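PDB 2FRE: NAD(P)H-flavin oxidoreductase from Agrobacterium tumefaciens str. C58, which probably uses its bound flavin mononucleotide to carry electrons from NAD(P)H to flavin or nitro-compound acceptors. Local coordinates for residues V91-H96 against K154-V159; P68-L73 against E145-P150; M31-L36 against H61-D66. All blocks are in the same frame, centred on the assembly; numbering follows the deposited sequence.

Overall arrangement
All three contacts belong to one chain of a two-chain assembly, and each lies against the second subunit. Contact 1 joins two central strands and is close to the cofactor: the side chain of A157 is about 4 Å from flavin mononucleotide. Contact 2, centred 13 Å from contact 1, packs a helix against the end of another, and the side chain of L73 is about 12 Å from the flavin. I149 of contact 2 touches I92 and V155 of contact 1, with I92 CD1 to I149 CD1 3.9 Å. Contact 3 is 16 Å from contact 2 and 21 Å from contact 1, centre to centre. Its 61-66 segment leads into helix 67-72, which carries most of 68-73.

Contact 1: residues V91-H96 against K154-V159; sequences VISRDH and KVEAGV
V91 faces both E156 and A157, the signature of a classic beta bulge in the antiparallel sheet of this flavoenzyme. The carbonyl of V91 supplies the evidence: its O accepts from E156 N at 2.8 Å and from A157 N at 3.3 Å, both donors lying in the carbonyl plane. E156 has near-helical backbone angles, which fits the extra residue, and V91 N returns a 2.7 Å bond to A157 O. Beyond the bulge S93 pairs with K154 through two backbone bonds, the one from K154 N to S93 O being nearly straight (176°). Between the pairs, I92 CA makes a bent CA-H...O contact with K154 O (3.1 Å), while I92 CG2 lies against the same oxygen.

The side chains sort by face. V91, S93, K154 and A157 share one face, on which F112 of the second subunit packs against V91, E156 and A157; F112 is also a flavin-pocket residue. With CG1 anti to the backbone N (chi1 -180°), V91 CG2 lies beside that N, on the side where V159 CG2 approaches to 3.8 Å, and the two valines cross obliquely. On the other face I92 and V155 both pack on I149.

E156 reaches back along the first of these faces. Its chain bends at chi2 (-67°), which turns CD out of line with CA and CB. OE2 is bonded to S111 OG of helix 110-127; its 2.5 Å approach to S93 OG is doubtful, because that hydroxyl is placed too near another atom. OE1 forms a salt bridge with K154 NZ. The same NZ also donates to V155 O at 3.1 Å, approaching from above the carbonyl plane.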
loop_
_atom_site.group_PDB
_atom_site.type_symbol
_atom_site.label_atom_id
_atom_site.label_comp_id
_atom_site.label_asym_id
_atom_site.label_seq_id
_atom_site.Cartn_x
_atom_site.Cartn_y
_atom_site.Cartn_z
ATOM N N VAL A 91 12.362 -0.843 3.404
ATOM C CA VAL A 91 11.621 -0.917 2.174
ATOM C C VAL A 91 12.191 0.122 1.208
ATOM O O VAL A 91 12.259 1.302 1.505
ATOM C CB VAL A 91 10.119 -0.675 2.366
ATOM C CG1 VAL A 91 9.415 -0.781 1.019
ATOM C CG2 VAL A 91 9.531 -1.650 3.366
ATOM N N ILE A 92 12.619 -0.367 0.059
ATOM C CA ILE A 92 13.336 0.409 -0.925
ATOM C C ILE A 92 12.548 0.317 -2.215
ATOM O O ILE A 92 11.808 -0.648 -2.406
ATOM C CB ILE A 92 14.735 -0.210 -1.110
ATOM C CG1 ILE A 92 15.536 -0.020 0.169
ATOM C CG2 ILE A 92 15.484 0.375 -2.310
ATOM C CD1 ILE A 92 16.400 -1.172 0.445
ATOM N N SER A 93 12.695 1.294 -3.102
ATOM C CA SER A 93 12.098 1.183 -4.442
ATOM C C SER A 93 13.003 1.737 -5.532
ATOM O O SER A 93 13.712 2.721 -5.325
ATOM C CB SER A 93 10.740 1.880 -4.510
ATOM O OG SER A 93 10.881 3.277 -4.363
ATOM N N ARG A 94 12.929 1.111 -6.696
ATOM C CA ARG A 94 13.652 1.566 -7.896
ATOM C C ARG A 94 12.895 2.765 -8.463
ATOM O O ARG A 94 11.723 2.644 -8.783
ATOM C CB ARG A 94 13.730 0.432 -8.922
ATOM C CG ARG A 94 14.757 0.654 -10.025
ATOM C CD ARG A 94 14.817 -0.485 -11.030
ATOM N NE ARG A 94 16.185 -0.623 -11.546
ATOM C CZ ARG A 94 16.893 -1.755 -11.611
ATOM N NH1 ARG A 94 16.387 -2.921 -11.228
ATOM N NH2 ARG A 94 18.128 -1.716 -12.087
ATOM N N ASP A 95 13.556 3.921 -8.563
ATOM C CA ASP A 95 12.863 5.168 -8.952
ATOM C C ASP A 95 12.759 5.362 -10.465
ATOM O O ASP A 95 12.394 6.436 -10.950
ATOM C CB ASP A 95 13.514 6.397 -8.313
ATOM C CG ASP A 95 14.910 6.696 -8.850
ATOM O OD1 ASP A 95 15.270 6.318 -9.989
ATOM O OD2 ASP A 95 15.654 7.341 -8.102
ATOM N N HIS A 96 13.058 4.306 -11.199
ATOM C CA HIS A 96 13.057 4.363 -12.639
ATOM C C HIS A 96 12.805 2.967 -13.139
ATOM O O HIS A 96 12.928 2.003 -12.393
ATOM C CB HIS A 96 14.432 4.796 -13.115
ATOM C CG HIS A 96 15.530 3.907 -12.617
ATOM N ND1 HIS A 96 16.077 2.902 -13.385
ATOM C CD2 HIS A 96 16.157 3.845 -11.419
ATOM C CE1 HIS A 96 17.002 2.270 -12.685
ATOM N NE2 HIS A 96 17.075 2.827 -11.492
ATOM N N LYS A 154 15.470 4.245 -4.036
ATOM C CA LYS A 154 15.038 5.136 -2.974
ATOM C C LYS A 154 14.673 4.354 -1.699
ATOM O O LYS A 154 14.012 3.310 -1.765
ATOM C CB LYS A 154 13.830 5.938 -3.465
ATOM C CG LYS A 154 13.115 6.727 -2.406
ATOM C CD LYS A 154 12.034 7.614 -2.986
ATOM C CE LYS A 154 11.023 8.058 -1.959
ATOM N NZ LYS A 154 11.551 8.005 -0.568
ATOM N N VAL A 155 15.101 4.875 -0.550
ATOM C CA VAL A 155 14.704 4.342 0.742
ATOM C C VAL A 155 13.333 4.940 1.084
ATOM O O VAL A 155 13.197 6.147 1.232
ATOM C CB VAL A 155 15.736 4.678 1.849
ATOM C CG1 VAL A 155 15.302 4.076 3.185
ATOM C CG2 VAL A 155 17.135 4.174 1.454
ATOM N N GLU A 156 12.324 4.096 1.157
ATOM C CA GLU A 156 10.969 4.519 1.456
ATOM C C GLU A 156 10.725 4.564 2.949
ATOM O O GLU A 156 10.235 5.567 3.460
ATOM C CB GLU A 156 9.952 3.556 0.826
ATOM C CG GLU A 156 10.045 3.450 -0.705
ATOM C CD GLU A 156 9.643 4.726 -1.414
ATOM O OE1 GLU A 156 9.056 5.614 -0.758
ATOM O OE2 GLU A 156 9.886 4.838 -2.629
ATOM N N ALA A 157 11.031 3.469 3.646
ATOM C CA ALA A 157 10.744 3.373 5.074
ATOM C C ALA A 157 11.484 2.219 5.750
ATOM O O ALA A 157 11.880 1.258 5.100
ATOM C CB ALA A 157 9.241 3.226 5.292
ATOM N N GLY A 158 11.693 2.337 7.058
ATOM C CA GLY A 158 12.129 1.201 7.856
ATOM C C GLY A 158 10.908 0.470 8.390
ATOM O O GLY A 158 9.828 1.042 8.470
ATOM N N VAL A 159 11.083 -0.793 8.755
ATOM C CA VAL A 159 10.006 -1.590 9.316
ATOM C C VAL A 159 10.552 -2.465 10.418
ATOM O O VAL A 159 11.525 -3.196 10.209
ATOM C CB VAL A 159 9.344 -2.486 8.256
ATOM C CG1 VAL A 159 8.223 -3.285 8.869
ATOM C CG2 VAL A 159 8.821 -1.646 7.091
#

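Contact 2: residues P68-L73 against E145-P150; sequences PLFVEL and EKLDIP
L147, the first residue to leave helical backbone angles after helix 140-146, meets L69 and F70 of helix 67-72, and L73 just after them. Leucine to leucine contacts form one group. L73 and L147 reach toward each other tip to tip, with L73 CD1 4.0 Å from L147 CG and nearly as close to L147 CD1. L69 and L147 instead slide past one another in opposite directions, and L69 CD2 lies 4.0 Å from L147 CD2.

The aromatic group is F70 alone. Its ring meets L147 through two neighbouring atoms, CE1 standing 3.9 Å from L147 CD2 while CZ is 4.1 Å from L147 CD1. Each methyl of L147 therefore meets both the ring and a leucine methyl: CD1 has L73 CD1 beside it, and CD2 has L69 CD2.

The residues of helix 67-72 and the residue after helix 140-146 pack together over the antiparallel sheet: F70 lies on V58 and A60 of strand 55-61, L147 on V58 and on F90 of strand 87-98, and L73 also on F90. The second subunit contributes G193, which packs on both F70 and L147, and R194, which packs on L69.

Aliphatic lysine contacts make up the remaining side-chain group. L69 CD1 lies 4.1 Å from both K146 CB and K146 CG. There the bend at chi2 (-75°) turns CD off the line of CA, CB and CG, and NZ makes no contact with the leucines. K146 NZ and E72 OE2, of opposite charge, are 6.8 Å apart and form no salt bridge. Among backbone groups, L73 has a backbone bond to F139, and the backbone of L147 bonds to the second subunit.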
loop_
_atom_site.group_PDB
_atom_site.type_symbol
_atom_site.label_atom_id
_atom_site.label_comp_id
_atom_site.label_asym_id
_atom_site.label_seq_id
_atom_site.Cartn_x
_atom_site.Cartn_y
_atom_site.Cartn_z
ATOM N N PRO A 68 23.041 -4.809 14.982
ATOM C CA PRO A 68 23.325 -3.480 15.551
ATOM C C PRO A 68 23.455 -2.363 14.518
ATOM O O PRO A 68 23.106 -1.193 14.796
ATOM C CB PRO A 68 24.649 -3.672 16.309
ATOM C CG PRO A 68 25.190 -4.987 15.920
ATOM C CD PRO A 68 24.096 -5.794 15.290
ATOM N N LEU A 69 23.935 -2.714 13.331
ATOM C CA LEU A 69 23.985 -1.758 12.244
ATOM C C LEU A 69 22.575 -1.335 11.850
ATOM O O LEU A 69 22.312 -0.147 11.649
ATOM C CB LEU A 69 24.724 -2.338 11.048
ATOM C CG LEU A 69 24.633 -1.517 9.750
ATOM C CD1 LEU A 69 25.285 -0.122 9.897
ATOM C CD2 LEU A 69 25.284 -2.314 8.652
ATOM N N PHE A 70 21.676 -2.301 11.713
ATOM C CA PHE A 70 20.291 -1.993 11.366
ATOM C C PHE A 70 19.641 -1.116 12.434
ATOM O O PHE A 70 18.921 -0.191 12.112
ATOM C CB PHE A 70 19.482 -3.277 11.142
ATOM C CG PHE A 70 19.614 -3.838 9.757
ATOM C CD1 PHE A 70 20.838 -4.262 9.270
ATOM C CD2 PHE A 70 18.497 -3.944 8.924
ATOM C CE1 PHE A 70 20.964 -4.777 7.952
ATOM C CE2 PHE A 70 18.622 -4.463 7.619
ATOM C CZ PHE A 70 19.837 -4.870 7.141
ATOM N N VAL A 71 19.922 -1.391 13.705
ATOM C CA VAL A 71 19.400 -0.559 14.794
ATOM C C VAL A 71 19.933 0.886 14.718
ATOM O O VAL A 71 19.176 1.852 14.864
ATOM C CB VAL A 71 19.751 -1.136 16.169
ATOM C CG1 VAL A 71 19.406 -0.146 17.268
ATOM C CG2 VAL A 71 19.022 -2.477 16.411
ATOM N N GLU A 72 21.225 1.047 14.458
ATOM C CA GLU A 72 21.828 2.381 14.575
ATOM C C GLU A 72 21.539 3.249 13.354
ATOM O O GLU A 72 21.811 4.449 13.389
ATOM C CB GLU A 72 23.324 2.287 14.885
ATOM C CG GLU A 72 24.194 1.941 13.719
ATOM C CD GLU A 72 25.634 1.690 14.127
ATOM O OE1 GLU A 72 26.255 2.560 14.794
ATOM O OE2 GLU A 72 26.148 0.616 13.753
ATOM N N LEU A 73 20.971 2.631 12.302
ATOM C CA LEU A 73 20.472 3.314 11.115
ATOM C C LEU A 73 19.090 3.944 11.342
ATOM O O LEU A 73 18.610 4.708 10.510
ATOM C CB LEU A 73 20.411 2.364 9.917
ATOM C CG LEU A 73 21.768 1.964 9.315
ATOM C CD1 LEU A 73 21.569 0.886 8.253
ATOM C CD2 LEU A 73 22.476 3.165 8.745
ATOM N N GLU A 145 24.407 4.165 1.956
ATOM C CA GLU A 145 25.847 3.936 1.972
ATOM C C GLU A 145 26.181 2.606 2.648
ATOM O O GLU A 145 26.902 1.797 2.084
ATOM C CB GLU A 145 26.541 5.078 2.706
ATOM C CG GLU A 145 28.048 5.009 2.677
ATOM C CD GLU A 145 28.604 5.020 1.256
ATOM O OE1 GLU A 145 27.993 5.681 0.375
ATOM O OE2 GLU A 145 29.649 4.363 1.025
ATOM N N LYS A 146 25.652 2.384 3.852
ATOM C CA LYS A 146 26.012 1.206 4.648
ATOM C C LYS A 146 25.427 -0.105 4.114
ATOM O O LYS A 146 26.004 -1.171 4.345
ATOM C CB LYS A 146 25.599 1.385 6.117
ATOM C CG LYS A 146 26.356 2.463 6.871
ATOM C CD LYS A 146 27.785 2.052 7.256
ATOM C CE LYS A 146 28.335 2.990 8.347
ATOM N NZ LYS A 146 29.812 2.944 8.532
ATOM N N LEU A 147 24.283 -0.043 3.434
ATOM C CA LEU A 147 23.626 -1.258 2.934
ATOM C C LEU A 147 23.816 -1.459 1.430
ATOM O O LEU A 147 23.192 -2.341 0.838
ATOM C CB LEU A 147 22.128 -1.276 3.298
ATOM C CG LEU A 147 21.818 -1.169 4.808
ATOM C CD1 LEU A 147 20.371 -1.373 5.067
ATOM C CD2 LEU A 147 22.635 -2.167 5.667
ATOM N N ASP A 148 24.691 -0.653 0.833
ATOM C CA ASP A 148 25.095 -0.810 -0.569
ATOM C C ASP A 148 23.914 -0.692 -1.514
ATOM O O ASP A 148 23.771 -1.482 -2.442
ATOM C CB ASP A 148 25.788 -2.157 -0.801
ATOM C CG ASP A 148 27.040 -2.324 0.031
ATOM O OD1 ASP A 148 27.772 -1.323 0.194
ATOM O OD2 ASP A 148 27.284 -3.457 0.524
ATOM N N ILE A 149 23.060 0.295 -1.272
ATOM C CA ILE A 149 21.926 0.493 -2.137
ATOM C C ILE A 149 22.429 1.213 -3.380
ATOM O O ILE A 149 23.086 2.244 -3.250
ATOM C CB ILE A 149 20.826 1.269 -1.424
ATOM C CG1 ILE A 149 20.291 0.398 -0.271
ATOM C CG2 ILE A 149 19.707 1.668 -2.426
ATOM C CD1 ILE A 149 19.476 1.133 0.705
ATOM N N PRO A 150 22.134 0.666 -4.580
ATOM C CA PRO A 150 22.653 1.252 -5.818
ATOM C C PRO A 150 21.948 2.544 -6.159
ATOM O O PRO A 150 20.895 2.842 -5.600
ATOM C CB PRO A 150 22.341 0.187 -6.882
ATOM C CG PRO A 150 21.797 -0.997 -6.131
ATOM C CD PRO A 150 21.287 -0.503 -4.859
#

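Contact 3: residues M31-L36 against H61-D66; sequences MPKEHL and HKDSED
A water bridges K33 and D63, donating to D63 OD1 at 2.6 Å and accepting from K33 NZ at 3.1 Å. The two charged groups are therefore linked through solvent, K33 NZ and D63 OD1 themselves being 4.5 Å apart. The same lysine covers the imidazole of H61: its CE sits over one face in a CH-pi contact, 3.8 Å from the ring centroid and 16° off the normal. A bend at chi2 (65°) turns CD back, and CE follows over the ring.

Each H61 nitrogen has a water in the ring plane. The water near ND1 accepts from M31 N, and the one 2.8 Å from NE2 donates to K33 O; together they should limit the ring's rotation. L36 slides past the imidazole in the opposite direction, its CD2 3.6 Å from H61 NE2. The backbone O of M31 (a selenomethionine) lies 3.4 Å from H61 CE1, without a hydrogen bond to ND1.

H61 opens a type I turn that ends at S64, whose OG accepts from D66 N in an ST turn. The contact thus joins the start of helix 33-44 to the loop between strand 55-61 and helix 67-72. M31, L36 and H61 all pack on V87 of strand 87-98, M31 and L36 also on I161 of strand 153-162, while H61 touches E192 of the second subunit.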
loop_
_atom_site.group_PDB
_atom_site.type_symbol
_atom_site.label_atom_id
_atom_site.label_comp_id
_atom_site.label_asym_id
_atom_site.label_seq_id
_atom_site.Cartn_x
_atom_site.Cartn_y
_atom_site.Cartn_z
HETATM N N MSE A 31 12.233 -14.599 15.340
HETATM C CA MSE A 31 11.156 -14.976 14.433
HETATM C C MSE A 31 11.665 -16.061 13.509
HETATM O O MSE A 31 12.735 -15.921 12.936
HETATM C CB MSE A 31 10.707 -13.808 13.558
HETATM C CG MSE A 31 9.662 -14.210 12.528
HETATM SE SE MSE A 31 9.157 -12.737 11.319
HETATM C CE MSE A 31 8.408 -11.516 12.689
ATOM N N PRO A 32 10.896 -17.141 13.341
ATOM C CA PRO A 32 11.359 -18.184 12.426
ATOM C C PRO A 32 11.717 -17.616 11.052
ATOM O O PRO A 32 11.023 -16.711 10.554
ATOM C CB PRO A 32 10.166 -19.143 12.365
ATOM C CG PRO A 32 9.492 -18.977 13.664
ATOM C CD PRO A 32 9.620 -17.500 13.976
ATOM N N LYS A 33 12.815 -18.087 10.463
ATOM C CA LYS A 33 13.243 -17.572 9.149
ATOM C C LYS A 33 12.126 -17.659 8.103
ATOM O O LYS A 33 11.940 -16.707 7.314
ATOM C CB LYS A 33 14.514 -18.280 8.647
ATOM C CG LYS A 33 15.845 -17.536 8.976
ATOM C CD LYS A 33 16.123 -17.455 10.467
ATOM C CE LYS A 33 17.340 -16.565 10.822
ATOM N NZ LYS A 33 18.414 -16.533 9.768
ATOM N N GLU A 34 11.388 -18.780 8.096
ATOM C CA GLU A 34 10.306 -18.999 7.107
ATOM C C GLU A 34 9.149 -18.006 7.269
ATOM O O GLU A 34 8.484 -17.644 6.276
ATOM C CB GLU A 34 9.749 -20.428 7.182
ATOM C CG GLU A 34 8.887 -20.827 5.950
ATOM C CD GLU A 34 7.928 -22.013 6.193
ATOM O OE1 GLU A 34 6.950 -21.882 6.977
ATOM O OE2 GLU A 34 8.138 -23.068 5.564
ATOM N N HIS A 35 8.901 -17.587 8.512
ATOM C CA HIS A 35 7.863 -16.598 8.796
ATOM C C HIS A 35 8.208 -15.283 8.109
ATOM O O HIS A 35 7.345 -14.699 7.463
ATOM C CB HIS A 35 7.652 -16.404 10.304
ATOM C CG HIS A 35 6.857 -17.502 10.949
ATOM N ND1 HIS A 35 6.464 -17.462 12.272
ATOM C CD2 HIS A 35 6.351 -18.649 10.443
ATOM C CE1 HIS A 35 5.778 -18.552 12.558
ATOM N NE2 HIS A 35 5.692 -19.290 11.467
ATOM N N LEU A 36 9.472 -14.841 8.193
ATOM C CA LEU A 36 9.842 -13.576 7.527
ATOM C C LEU A 36 9.745 -13.694 6.016
ATOM O O LEU A 36 9.304 -12.770 5.342
ATOM C CB LEU A 36 11.246 -13.084 7.905
ATOM C CG LEU A 36 11.624 -11.722 7.273
ATOM C CD1 LEU A 36 10.670 -10.642 7.656
ATOM C CD2 LEU A 36 13.038 -11.318 7.682
ATOM N N HIS A 61 17.512 -10.283 10.919
ATOM C CA HIS A 61 16.922 -10.849 12.138
ATOM C C HIS A 61 17.674 -10.372 13.373
ATOM O O HIS A 61 18.858 -10.038 13.321
ATOM C CB HIS A 61 16.974 -12.375 12.105
ATOM C CG HIS A 61 15.975 -12.997 11.181
ATOM N ND1 HIS A 61 14.726 -13.409 11.605
ATOM C CD2 HIS A 61 16.049 -13.304 9.862
ATOM C CE1 HIS A 61 14.071 -13.921 10.579
ATOM N NE2 HIS A 61 14.855 -13.882 9.514
ATOM N N LYS A 62 16.983 -10.404 14.498
ATOM C CA LYS A 62 17.571 -10.078 15.792
ATOM C C LYS A 62 18.898 -10.807 16.088
ATOM O O LYS A 62 19.776 -10.218 16.726
ATOM C CB LYS A 62 16.572 -10.375 16.913
ATOM C CG LYS A 62 16.599 -9.348 17.997
ATOM C CD LYS A 62 16.697 -9.981 19.340
ATOM C CE LYS A 62 16.585 -8.919 20.422
ATOM N NZ LYS A 62 15.737 -7.804 19.912
ATOM N N ASP A 63 19.053 -12.049 15.601
ATOM C CA ASP A 63 20.326 -12.833 15.741
ATOM C C ASP A 63 21.429 -12.566 14.704
ATOM O O ASP A 63 22.465 -13.235 14.707
ATOM C CB ASP A 63 20.046 -14.345 15.761
ATOM C CG ASP A 63 19.692 -14.931 14.369
ATOM O OD1 ASP A 63 19.335 -14.190 13.442
ATOM O OD2 ASP A 63 19.750 -16.175 14.215
ATOM N N SER A 64 21.224 -11.595 13.832
ATOM C CA SER A 64 22.155 -11.305 12.764
ATOM C C SER A 64 23.419 -10.619 13.275
ATOM O O SER A 64 23.348 -9.763 14.145
ATOM C CB SER A 64 21.509 -10.359 11.761
ATOM O OG SER A 64 22.463 -9.972 10.751
ATOM N N GLU A 65 24.555 -10.945 12.662
ATOM C CA GLU A 65 25.790 -10.174 12.850
ATOM C C GLU A 65 25.605 -8.689 12.557
ATOM O O GLU A 65 26.336 -7.879 13.096
ATOM C CB GLU A 65 26.911 -10.689 11.944
ATOM C CG GLU A 65 27.466 -12.065 12.287
ATOM C CD GLU A 65 28.391 -12.057 13.497
ATOM O OE1 GLU A 65 29.637 -12.115 13.314
ATOM O OE2 GLU A 65 27.865 -12.002 14.629
ATOM N N ASP A 66 24.653 -8.333 11.694
ATOM C CA ASP A 66 24.408 -6.923 11.360
ATOM C C ASP A 66 23.227 -6.260 12.053
ATOM O O ASP A 66 22.873 -5.140 11.712
ATOM C CB ASP A 66 24.219 -6.768 9.863
ATOM C CG ASP A 66 25.466 -7.086 9.099
ATOM O OD1 ASP A 66 26.569 -6.579 9.452
ATOM O OD2 ASP A 66 25.325 -7.847 8.135
HETATM O O HOH W 1 14.381 -12.940 14.307
HETATM O O HOH W 2 14.093 -15.032 7.112
HETATM O O HOH W 3 20.039 -14.186 10.936
#